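Local coordinates for lipid binding protein (Grifola frondosa, PDB 5H0Q) that binds lipids and appears to recognise membrane domains that contain sphingomyelin together with cholesterol, at residues C60-Y66 / A194-Y200; E79-F85 / V112-I118; D141-V146 / H170-D176. All coordinates share one frame; numbering follows the deposited sequence.

Contact 1. Residues C60-Y66 / A194-Y200; sequences CVLVRVY and AYVEYVY
Arg64 and Glu197 are joined by a salt bridge across two neighbouring strands: NE of Arg64 lies 2.9 Å from OE2 of Glu197, and NH2 adds a weak bond to the same oxygen. OE2 sits near the guanidinium plane, but the guanidinium reaches it from above the carboxylate plane, and the two groups stand almost perpendicular (89°). Lys37 also pairs with OE2, while NH1 of Arg64 bonds to Gln48 of helix 41-55. Beneath these side chains run seven backbone bonds, from Ala194 N to Cys60 O (3.2 Å) through to Tyr200 N to Tyr66 O (3.1 Å). They form a parallel ladder in the mixed sheet of a beta sandwich. Beta-branched valines suit such extended backbone, and Val61, Val63 and Val65 share with Ala194, Val196 and Tyr198 the face turned toward strand 126-134 of the other sheet. A chi1 of 180° places Val63 CG1 beside the carbonyl carbon and against the edge of the Tyr198 ring, 3.5 Å from CE2. Val65 CG1 packs 3.4 Å from CE2 of Tyr200. The phenol ends of Tyr198 and Tyr200 bond to Gly131 O and Ser130 OG, which satisfies their hydroxyls within the interior.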
loop_
_atom_site.group_PDB
_atom_site.type_symbol
_atom_site.label_atom_id
_atom_site.label_comp_id
_atom_site.label_asym_id
_atom_site.label_seq_id
_atom_site.Cartn_x
_atom_site.Cartn_y
_atom_site.Cartn_z
ATOM N N CYS A 60 -3.502 -15.522 3.230
ATOM C CA CYS A 60 -3.984 -14.161 3.063
ATOM C C CYS A 60 -2.832 -13.185 3.195
ATOM O O CYS A 60 -1.708 -13.544 3.549
ATOM C CB CYS A 60 -5.043 -13.820 4.097
ATOM S SG CYS A 60 -4.382 -13.689 5.805
ATOM N N VAL A 61 -3.150 -11.923 2.949
ATOM C CA VAL A 61 -2.247 -10.831 3.253
ATOM C C VAL A 61 -3.024 -9.822 4.073
ATOM O O VAL A 61 -4.197 -9.555 3.799
ATOM C CB VAL A 61 -1.644 -10.166 1.992
ATOM C CG1 VAL A 61 -0.682 -11.119 1.305
ATOM C CG2 VAL A 61 -2.750 -9.686 1.010
ATOM N N LEU A 62 -2.363 -9.270 5.066
ATOM C CA LEU A 62 -2.923 -8.257 5.953
ATOM C C LEU A 62 -2.153 -6.981 5.610
ATOM O O LEU A 62 -1.012 -6.809 6.038
ATOM C CB LEU A 62 -2.762 -8.608 7.428
ATOM C CG LEU A 62 -3.465 -9.800 8.081
ATOM C CD1 LEU A 62 -4.840 -10.049 7.516
ATOM C CD2 LEU A 62 -2.603 -11.038 7.950
ATOM N N VAL A 63 -2.754 -6.113 4.802
ATOM C CA VAL A 63 -2.030 -5.028 4.144
ATOM C C VAL A 63 -2.243 -3.735 4.897
ATOM O O VAL A 63 -3.390 -3.341 5.135
ATOM C CB VAL A 63 -2.478 -4.840 2.690
ATOM C CG1 VAL A 63 -1.693 -3.690 2.062
ATOM C CG2 VAL A 63 -2.281 -6.113 1.899
ATOM N N ARG A 64 -1.148 -3.069 5.269
ATOM C CA ARG A 64 -1.222 -1.694 5.753
ATOM C C ARG A 64 -0.512 -0.796 4.743
ATOM O O ARG A 64 0.553 -1.145 4.230
ATOM C CB ARG A 64 -0.628 -1.539 7.145
ATOM C CG ARG A 64 0.860 -1.810 7.320
ATOM C CD ARG A 64 1.276 -1.516 8.777
ATOM N NE ARG A 64 2.720 -1.602 8.967
ATOM C CZ ARG A 64 3.386 -2.651 9.423
ATOM N NH1 ARG A 64 2.753 -3.755 9.813
ATOM N NH2 ARG A 64 4.708 -2.583 9.502
ATOM N N VAL A 65 -1.076 0.384 4.510
ATOM C CA VAL A 65 -0.588 1.333 3.502
ATOM C C VAL A 65 -0.415 2.675 4.182
ATOM O O VAL A 65 -1.374 3.177 4.772
ATOM C CB VAL A 65 -1.594 1.472 2.348
ATOM C CG1 VAL A 65 -1.088 2.487 1.338
ATOM C CG2 VAL A 65 -1.898 0.134 1.735
ATOM N N TYR A 66 0.776 3.288 4.062
ATOM C CA TYR A 66 1.039 4.606 4.626
ATOM C C TYR A 66 1.350 5.564 3.486
ATOM O O TYR A 66 2.270 5.313 2.700
ATOM C CB TYR A 66 2.205 4.614 5.625
ATOM C CG TYR A 66 2.345 5.908 6.368
ATOM C CD1 TYR A 66 1.310 6.387 7.150
ATOM C CD2 TYR A 66 3.511 6.671 6.275
ATOM C CE1 TYR A 66 1.441 7.567 7.865
ATOM C CE2 TYR A 66 3.640 7.847 6.981
ATOM C CZ TYR A 66 2.605 8.292 7.753
ATOM O OH TYR A 66 2.714 9.438 8.478
ATOM N N ALA A 194 0.364 -13.383 5.927
ATOM C CA ALA A 194 1.519 -12.492 5.958
ATOM C C ALA A 194 1.109 -11.039 6.153
ATOM O O ALA A 194 0.155 -10.563 5.530
ATOM C CB ALA A 194 2.327 -12.610 4.667
ATOM N N TYR A 195 1.845 -10.338 7.011
ATOM C CA TYR A 195 1.715 -8.890 7.094
ATOM C C TYR A 195 2.410 -8.284 5.894
ATOM O O TYR A 195 3.542 -8.659 5.551
ATOM C CB TYR A 195 2.342 -8.345 8.373
ATOM C CG TYR A 195 1.500 -8.480 9.627
ATOM C CD1 TYR A 195 1.527 -7.492 10.602
ATOM C CD2 TYR A 195 0.693 -9.570 9.823
ATOM C CE1 TYR A 195 0.778 -7.604 11.755
ATOM C CE2 TYR A 195 -0.055 -9.700 10.989
ATOM C CZ TYR A 195 -0.018 -8.709 11.939
ATOM O OH TYR A 195 -0.765 -8.827 13.092
ATOM N N VAL A 196 1.748 -7.312 5.274
ATOM C CA VAL A 196 2.311 -6.577 4.146
ATOM C C VAL A 196 2.242 -5.104 4.501
ATOM O O VAL A 196 1.241 -4.654 5.067
ATOM C CB VAL A 196 1.532 -6.874 2.854
ATOM C CG1 VAL A 196 2.015 -5.982 1.708
ATOM C CG2 VAL A 196 1.678 -8.309 2.495
ATOM N N GLU A 197 3.298 -4.353 4.158
ATOM C CA GLU A 197 3.323 -2.903 4.339
ATOM C C GLU A 197 3.759 -2.232 3.045
ATOM O O GLU A 197 4.771 -2.612 2.453
ATOM C CB GLU A 197 4.269 -2.467 5.449
ATOM C CG GLU A 197 4.321 -0.926 5.677
ATOM C CD GLU A 197 5.312 -0.517 6.754
ATOM O OE1 GLU A 197 6.520 -0.665 6.515
ATOM O OE2 GLU A 197 4.873 -0.060 7.830
ATOM N N TYR A 198 2.989 -1.240 2.609
ATOM C CA TYR A 198 3.377 -0.348 1.519
ATOM C C TYR A 198 3.572 1.049 2.085
ATOM O O TYR A 198 2.692 1.549 2.793
ATOM C CB TYR A 198 2.289 -0.322 0.447
ATOM C CG TYR A 198 2.060 -1.642 -0.211
ATOM C CD1 TYR A 198 2.992 -2.181 -1.090
ATOM C CD2 TYR A 198 0.931 -2.398 0.089
ATOM C CE1 TYR A 198 2.793 -3.431 -1.675
ATOM C CE2 TYR A 198 0.715 -3.631 -0.500
ATOM C CZ TYR A 198 1.647 -4.151 -1.368
ATOM O OH TYR A 198 1.459 -5.374 -1.962
ATOM N N VAL A 199 4.662 1.709 1.689
ATOM C CA VAL A 199 4.914 3.089 2.080
ATOM C C VAL A 199 5.218 3.882 0.831
ATOM O O VAL A 199 6.169 3.551 0.113
ATOM C CB VAL A 199 6.088 3.205 3.048
ATOM C CG1 VAL A 199 6.254 4.628 3.508
ATOM C CG2 VAL A 199 5.856 2.284 4.226
ATOM N N TYR A 200 4.500 4.972 0.641
ATOM C CA TYR A 200 4.745 5.889 -0.477
ATOM C C TYR A 200 5.325 7.180 0.081
ATOM O O TYR A 200 4.766 7.741 1.039
ATOM C CB TYR A 200 3.452 6.151 -1.227
ATOM C CG TYR A 200 2.630 4.922 -1.445
ATOM C CD1 TYR A 200 3.209 3.761 -1.953
ATOM C CD2 TYR A 200 1.285 4.912 -1.141
ATOM C CE1 TYR A 200 2.469 2.636 -2.130
ATOM C CE2 TYR A 200 0.530 3.778 -1.310
ATOM C CZ TYR A 200 1.119 2.646 -1.808
ATOM O OH TYR A 200 0.361 1.511 -1.952
#

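Contact 2. Residues E79-F85 / V112-I118; sequences ESFRGHF and VGSAGCI
A classic beta bulge interrupts the antiparallel pairing here, with Phe81 and Arg82 both facing Ala115. Two consecutive amides converge on one acceptor from the same face of its carbonyl plane: Phe81 N lies 2.8 Å from Ala115 O, with a bent bond (138°), and Arg82 N lies 3.0 Å from the same oxygen, with a nearly straight one (170°). The return bond, Ala115 N to Arg82 O at 2.9 Å, closes the bulge. Before it the pairing is regular, Glu79 and Cys117 forming a hydrogen-bonded pair with Cys117 N 2.9 Å from Glu79 O.

Glycine suits Gly116 because Glu79 O lies close against its CA, on the side where a side chain would stand. On the face of Ala115 and Cys117 the Phe81 ring, turned away from its own carbonyl carbon (chi1 -56°), lies against the Gly116 backbone, CD2 3.7 Å from Gly116 CA, and carries CZ to 4.1 Å from SG of Cys117, an oblique sulfur-aromatic contact. Arg82 runs extended past Ala115 CB, its CD meeting the CG1 methyl of Val112 at 3.8 Å; the guanidinium forms a salt bridge with Asp168. The chain turns its corner at Phe81, leaving the five-stranded sheet for strand 84-85 of the mixed sheet, from which Phe85 reaches back to strand 114-118, turning its ring edge toward Cys117 O and touching CD1 of Ile118. At Gly83 phi is positive, and a side chain would press on the carbonyl oxygen of Arg82, so glycine fits.

Helix 160-169 covers Phe81 and the stem of Arg82, and Trp155 of helix 153-156 packs on Glu79, Phe81 and Cys117. On the opposite side His104 of strand 99-105 bonds both Ser80 and Ser114 and meets the Phe85 ring edge-to-face, while strand 126-134 continues the sheet beside Ser114, Gly116 and Ile118.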
loop_
_atom_site.group_PDB
_atom_site.type_symbol
_atom_site.label_atom_id
_atom_site.label_comp_id
_atom_site.label_asym_id
_atom_site.label_seq_id
_atom_site.Cartn_x
_atom_site.Cartn_y
_atom_site.Cartn_z
ATOM N N GLU A 79 -7.632 -5.104 -8.105
ATOM C CA GLU A 79 -7.763 -6.301 -8.921
ATOM C C GLU A 79 -7.342 -7.527 -8.122
ATOM O O GLU A 79 -6.278 -7.521 -7.498
ATOM C CB GLU A 79 -6.915 -6.157 -10.189
ATOM C CG GLU A 79 -7.021 -7.293 -11.170
ATOM C CD GLU A 79 -8.370 -7.372 -11.886
ATOM O OE1 GLU A 79 -9.146 -6.396 -11.844
ATOM O OE2 GLU A 79 -8.646 -8.422 -12.505
ATOM N N SER A 80 -8.188 -8.560 -8.138
ATOM C CA SER A 80 -7.857 -9.884 -7.601
ATOM C C SER A 80 -7.396 -10.781 -8.735
ATOM O O SER A 80 -8.173 -11.072 -9.652
ATOM C CB SER A 80 -9.052 -10.546 -6.917
ATOM O OG SER A 80 -9.488 -9.801 -5.808
ATOM N N PHE A 81 -6.163 -11.262 -8.646
ATOM C CA PHE A 81 -5.706 -12.279 -9.578
ATOM C C PHE A 81 -6.012 -13.683 -9.078
ATOM O O PHE A 81 -6.406 -14.552 -9.864
ATOM C CB PHE A 81 -4.203 -12.131 -9.825
ATOM C CG PHE A 81 -3.796 -10.769 -10.315
ATOM C CD1 PHE A 81 -4.275 -10.283 -11.510
ATOM C CD2 PHE A 81 -2.914 -9.990 -9.588
ATOM C CE1 PHE A 81 -3.894 -9.037 -11.966
ATOM C CE2 PHE A 81 -2.528 -8.744 -10.037
ATOM C CZ PHE A 81 -3.018 -8.269 -11.230
ATOM N N ARG A 82 -5.825 -13.915 -7.780
ATOM C CA ARG A 82 -6.248 -15.144 -7.115
ATOM C C ARG A 82 -6.812 -14.730 -5.773
ATOM O O ARG A 82 -6.179 -13.949 -5.068
ATOM C CB ARG A 82 -5.071 -16.100 -6.906
ATOM C CG ARG A 82 -4.348 -16.461 -8.158
ATOM C CD ARG A 82 -3.166 -17.367 -7.898
ATOM N NE ARG A 82 -2.444 -17.593 -9.139
ATOM C CZ ARG A 82 -1.243 -17.107 -9.431
ATOM N NH1 ARG A 82 -0.569 -16.376 -8.570
ATOM N NH2 ARG A 82 -0.704 -17.362 -10.610
ATOM N N GLY A 83 -7.997 -15.224 -5.433
ATOM C CA GLY A 83 -8.612 -14.880 -4.169
ATOM C C GLY A 83 -9.535 -13.684 -4.291
ATOM O O GLY A 83 -10.055 -13.373 -5.365
ATOM N N HIS A 84 -9.735 -13.002 -3.167
ATOM C CA HIS A 84 -10.708 -11.928 -3.114
ATOM C C HIS A 84 -10.393 -11.028 -1.936
ATOM O O HIS A 84 -9.714 -11.425 -0.982
ATOM C CB HIS A 84 -12.146 -12.460 -3.052
ATOM C CG HIS A 84 -12.479 -13.198 -1.795
ATOM N ND1 HIS A 84 -12.079 -14.496 -1.563
ATOM C CD2 HIS A 84 -13.209 -12.831 -0.716
ATOM C CE1 HIS A 84 -12.532 -14.891 -0.387
ATOM N NE2 HIS A 84 -13.220 -13.899 0.148
ATOM N N PHE A 85 -10.892 -9.807 -2.025
ATOM C CA PHE A 85 -10.791 -8.846 -0.941
ATOM C C PHE A 85 -11.758 -9.198 0.183
ATOM O O PHE A 85 -12.745 -9.910 -0.005
ATOM C CB PHE A 85 -11.086 -7.433 -1.459
ATOM C CG PHE A 85 -9.982 -6.866 -2.310
ATOM C CD1 PHE A 85 -8.940 -6.177 -1.723
ATOM C CD2 PHE A 85 -9.957 -7.068 -3.686
ATOM C CE1 PHE A 85 -7.904 -5.668 -2.485
ATOM C CE2 PHE A 85 -8.914 -6.563 -4.464
ATOM C CZ PHE A 85 -7.896 -5.854 -3.862
ATOM N N VAL A 112 -5.337 -22.667 -3.387
ATOM C CA VAL A 112 -4.794 -21.586 -4.194
ATOM C C VAL A 112 -4.475 -20.462 -3.227
ATOM O O VAL A 112 -5.035 -20.387 -2.132
ATOM C CB VAL A 112 -5.798 -21.142 -5.271
ATOM C CG1 VAL A 112 -5.253 -19.984 -6.088
ATOM C CG2 VAL A 112 -6.161 -22.323 -6.165
ATOM N N GLY A 113 -3.555 -19.579 -3.625
ATOM C CA GLY A 113 -3.107 -18.500 -2.762
ATOM C C GLY A 113 -3.834 -17.191 -2.976
ATOM O O GLY A 113 -4.936 -17.139 -3.529
ATOM N N SER A 114 -3.207 -16.119 -2.494
ATOM C CA SER A 114 -3.752 -14.765 -2.551
ATOM C C SER A 114 -2.841 -13.942 -3.453
ATOM O O SER A 114 -1.631 -13.867 -3.207
ATOM C CB SER A 114 -3.816 -14.150 -1.158
ATOM O OG SER A 114 -3.864 -12.748 -1.217
ATOM N N ALA A 115 -3.415 -13.338 -4.500
ATOM C CA ALA A 115 -2.645 -12.500 -5.406
ATOM C C ALA A 115 -3.526 -11.366 -5.905
ATOM O O ALA A 115 -4.652 -11.609 -6.348
ATOM C CB ALA A 115 -2.115 -13.314 -6.579
ATOM N N GLY A 116 -3.043 -10.133 -5.803
ATOM C CA GLY A 116 -3.864 -9.008 -6.194
ATOM C C GLY A 116 -3.066 -7.730 -6.179
ATOM O O GLY A 116 -1.855 -7.738 -5.957
ATOM N N CYS A 117 -3.770 -6.618 -6.391
ATOM C CA CYS A 117 -3.101 -5.329 -6.364
ATOM C C CYS A 117 -4.103 -4.216 -6.142
ATOM O O CYS A 117 -5.317 -4.386 -6.309
ATOM C CB CYS A 117 -2.326 -5.103 -7.654
ATOM S SG CYS A 117 -3.406 -4.769 -9.100
ATOM N N ILE A 118 -3.575 -3.093 -5.695
ATOM C CA ILE A 118 -4.293 -1.831 -5.670
ATOM C C ILE A 118 -3.397 -0.822 -6.361
ATOM O O ILE A 118 -2.173 -0.870 -6.209
ATOM C CB ILE A 118 -4.651 -1.367 -4.238
ATOM C CG1 ILE A 118 -5.583 -2.388 -3.590
ATOM C CG2 ILE A 118 -5.362 -0.015 -4.291
ATOM C CD1 ILE A 118 -6.133 -1.964 -2.252
#

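Contact 3. Residues D141-V146 / H170-D176; sequences DSQVLV and HNGQNSD
Gln143 is bent at chi2 (-62°), which turns its amide to the 170-173 loop, while the chi1 of His170 (-159°), sending CG away from the backbone N, turns the ring toward the same amide. The two meet at OE1 of Gln143. ND1 of His170 donates to this oxygen at 2.8 Å, close to both the ring plane and the carbonyl plane, and Gly172 N donates at 2.9 Å, directed at a lone pair and almost straight (178°). Two donors therefore grip one amide oxygen and hold the glutamine in place. A glutamine suits the site since it offers an acceptor to the loop and keeps an NH2 for other partners.

That NH2 binds a water, as does NE2 of Gln173; the same water donates to OD2 of Asp141 and OD1 of Asn171, so that it ties together four side chains at the mouth of the contact. NE2 of Gln173 also donates to Ser142 O at 2.7 Å, nearly in line with the C=O bond. Over one face of the His170 ring lies Val144 O, 3.0 Å from CE1, without forming a hydrogen bond to the ring. Val144 N is buried with no partner, consistent with two strands that lie side by side here without a backbone ladder. Farther on, the small hydroxyl of Ser175 stands in for a main-chain acceptor: OG accepts a hydrogen bond from Val146 N at 2.9 Å. CG1 of Val144 rests 3.6 Å from Gln173 O.

Strand 143-150 is the outermost strand of the five-stranded sheet, bonded to strand 126-134, whereas strand 174-179 pairs with strand 182-188 of the other sheet. Helix 160-169 packs on Leu145, and strand 193-201 lies against Val144 and Val146 from within the sandwich.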
loop_
_atom_site.group_PDB
_atom_site.type_symbol
_atom_site.label_atom_id
_atom_site.label_comp_id
_atom_site.label_asym_id
_atom_site.label_seq_id
_atom_site.Cartn_x
_atom_site.Cartn_y
_atom_site.Cartn_z
ATOM N N ASP A 141 7.956 -18.562 -2.033
ATOM C CA ASP A 141 7.925 -17.554 -0.988
ATOM C C ASP A 141 6.846 -16.524 -1.265
ATOM O O ASP A 141 6.462 -16.280 -2.417
ATOM C CB ASP A 141 9.270 -16.839 -0.875
ATOM C CG ASP A 141 10.422 -17.793 -0.736
ATOM O OD1 ASP A 141 10.233 -18.843 -0.095
ATOM O OD2 ASP A 141 11.508 -17.487 -1.271
ATOM N N SER A 142 6.392 -15.891 -0.184
ATOM C CA SER A 142 5.570 -14.693 -0.303
ATOM C C SER A 142 6.315 -13.607 -1.065
ATOM O O SER A 142 7.525 -13.414 -0.882
ATOM C CB SER A 142 5.198 -14.166 1.072
ATOM O OG SER A 142 4.672 -15.201 1.900
ATOM N N GLN A 143 5.565 -12.865 -1.888
ATOM C CA GLN A 143 6.124 -11.844 -2.775
ATOM C C GLN A 143 5.363 -10.536 -2.648
ATOM O O GLN A 143 4.155 -10.520 -2.387
ATOM C CB GLN A 143 6.100 -12.298 -4.252
ATOM C CG GLN A 143 6.859 -13.603 -4.517
ATOM C CD GLN A 143 8.336 -13.498 -4.203
ATOM O OE1 GLN A 143 8.965 -12.461 -4.435
ATOM N NE2 GLN A 143 8.905 -14.578 -3.688
ATOM N N VAL A 144 6.073 -9.428 -2.907
ATOM C CA VAL A 144 5.490 -8.093 -2.910
ATOM C C VAL A 144 6.147 -7.299 -4.036
ATOM O O VAL A 144 7.300 -7.546 -4.387
ATOM C CB VAL A 144 5.674 -7.390 -1.551
ATOM C CG1 VAL A 144 7.132 -7.135 -1.284
ATOM C CG2 VAL A 144 4.871 -6.128 -1.466
ATOM N N LEU A 145 5.402 -6.340 -4.598
ATOM C CA LEU A 145 5.887 -5.592 -5.754
ATOM C C LEU A 145 5.268 -4.210 -5.776
ATOM O O LEU A 145 4.041 -4.084 -5.701
ATOM C CB LEU A 145 5.526 -6.316 -7.042
ATOM C CG LEU A 145 5.948 -5.626 -8.346
ATOM C CD1 LEU A 145 7.441 -5.682 -8.472
ATOM C CD2 LEU A 145 5.252 -6.275 -9.512
ATOM N N VAL A 146 6.100 -3.178 -5.922
ATOM C CA VAL A 146 5.595 -1.830 -6.140
ATOM C C VAL A 146 6.197 -1.299 -7.435
ATOM O O VAL A 146 7.332 -1.619 -7.788
ATOM C CB VAL A 146 5.891 -0.858 -4.978
ATOM C CG1 VAL A 146 5.130 -1.279 -3.742
ATOM C CG2 VAL A 146 7.385 -0.818 -4.703
ATOM N N HIS A 170 8.630 -12.939 -9.092
ATOM C CA HIS A 170 9.382 -12.095 -8.178
ATOM C C HIS A 170 10.205 -12.973 -7.239
ATOM O O HIS A 170 9.860 -14.132 -6.960
ATOM C CB HIS A 170 8.411 -11.196 -7.392
ATOM C CG HIS A 170 9.034 -9.969 -6.811
ATOM N ND1 HIS A 170 9.376 -9.860 -5.480
ATOM C CD2 HIS A 170 9.357 -8.785 -7.380
ATOM C CE1 HIS A 170 9.892 -8.664 -5.256
ATOM N NE2 HIS A 170 9.884 -7.989 -6.392
ATOM N N ASN A 171 11.310 -12.418 -6.736
ATOM C CA ASN A 171 12.192 -13.152 -5.833
ATOM C C ASN A 171 12.663 -12.208 -4.729
ATOM O O ASN A 171 13.845 -11.898 -4.601
ATOM C CB ASN A 171 13.380 -13.765 -6.573
ATOM C CG ASN A 171 14.286 -14.574 -5.649
ATOM O OD1 ASN A 171 13.842 -15.104 -4.626
ATOM N ND2 ASN A 171 15.564 -14.658 -6.002
ATOM N N GLY A 172 11.719 -11.737 -3.918
ATOM C CA GLY A 172 12.064 -10.875 -2.808
ATOM C C GLY A 172 10.865 -10.489 -1.967
ATOM O O GLY A 172 9.765 -10.309 -2.495
ATOM N N GLN A 173 11.077 -10.344 -0.664
ATOM C CA GLN A 173 10.028 -9.909 0.252
ATOM C C GLN A 173 10.090 -8.408 0.503
ATOM O O GLN A 173 9.407 -7.910 1.396
ATOM C CB GLN A 173 10.134 -10.693 1.563
ATOM C CG GLN A 173 9.818 -12.192 1.411
ATOM C CD GLN A 173 10.776 -12.925 0.495
ATOM O OE1 GLN A 173 11.970 -12.982 0.760
ATOM N NE2 GLN A 173 10.254 -13.512 -0.575
ATOM N N ASN A 174 10.880 -7.681 -0.292
ATOM C CA ASN A 174 10.890 -6.228 -0.322
ATOM C C ASN A 174 10.837 -5.813 -1.787
ATOM O O ASN A 174 11.239 -6.565 -2.681
ATOM C CB ASN A 174 12.152 -5.631 0.343
ATOM C CG ASN A 174 12.182 -5.837 1.852
ATOM O OD1 ASN A 174 11.490 -5.147 2.597
ATOM N ND2 ASN A 174 13.016 -6.765 2.306
ATOM N N SER A 175 10.340 -4.606 -2.028
ATOM C CA SER A 175 10.284 -4.066 -3.379
ATOM C C SER A 175 10.386 -2.557 -3.272
ATOM O O SER A 175 9.823 -1.969 -2.349
ATOM C CB SER A 175 8.988 -4.472 -4.097
ATOM O OG SER A 175 8.908 -3.886 -5.396
ATOM N N ASP A 176 11.103 -1.940 -4.215
ATOM C CA ASP A 176 11.295 -0.493 -4.217
ATOM C C ASP A 176 11.172 0.036 -5.641
ATOM O O ASP A 176 11.600 -0.611 -6.597
ATOM C CB ASP A 176 12.665 -0.100 -3.631
ATOM C CG ASP A 176 12.760 -0.361 -2.146
ATOM O OD1 ASP A 176 12.281 0.480 -1.360
ATOM O OD2 ASP A 176 13.315 -1.409 -1.764
HETATM O O HOH W 1 11.744 -15.214 -2.729
#

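Overall arrangement
Contact 1 is the most buried of the three, a regular parallel ladder within the mixed sheet, whereas contacts 2 and 3 lie farther out and are partly buried. Contact 2 is an antiparallel ladder of the five-stranded sheet, shifted by a bulge, whose chain then crosses to the mixed sheet; contact 3 joins an edge of each sheet without a ladder, through side-chain amides, a hydroxyl and a water. Both outer contacts touch contact 1: Val61 packs on Ser114, and the Tyr198 ring lies 3.4 Å from Val144, CE1 to CG2. Contacts 2 and 3 do not touch, their nearest atoms being about 7 Å apart, yet both are covered by helix 160-169.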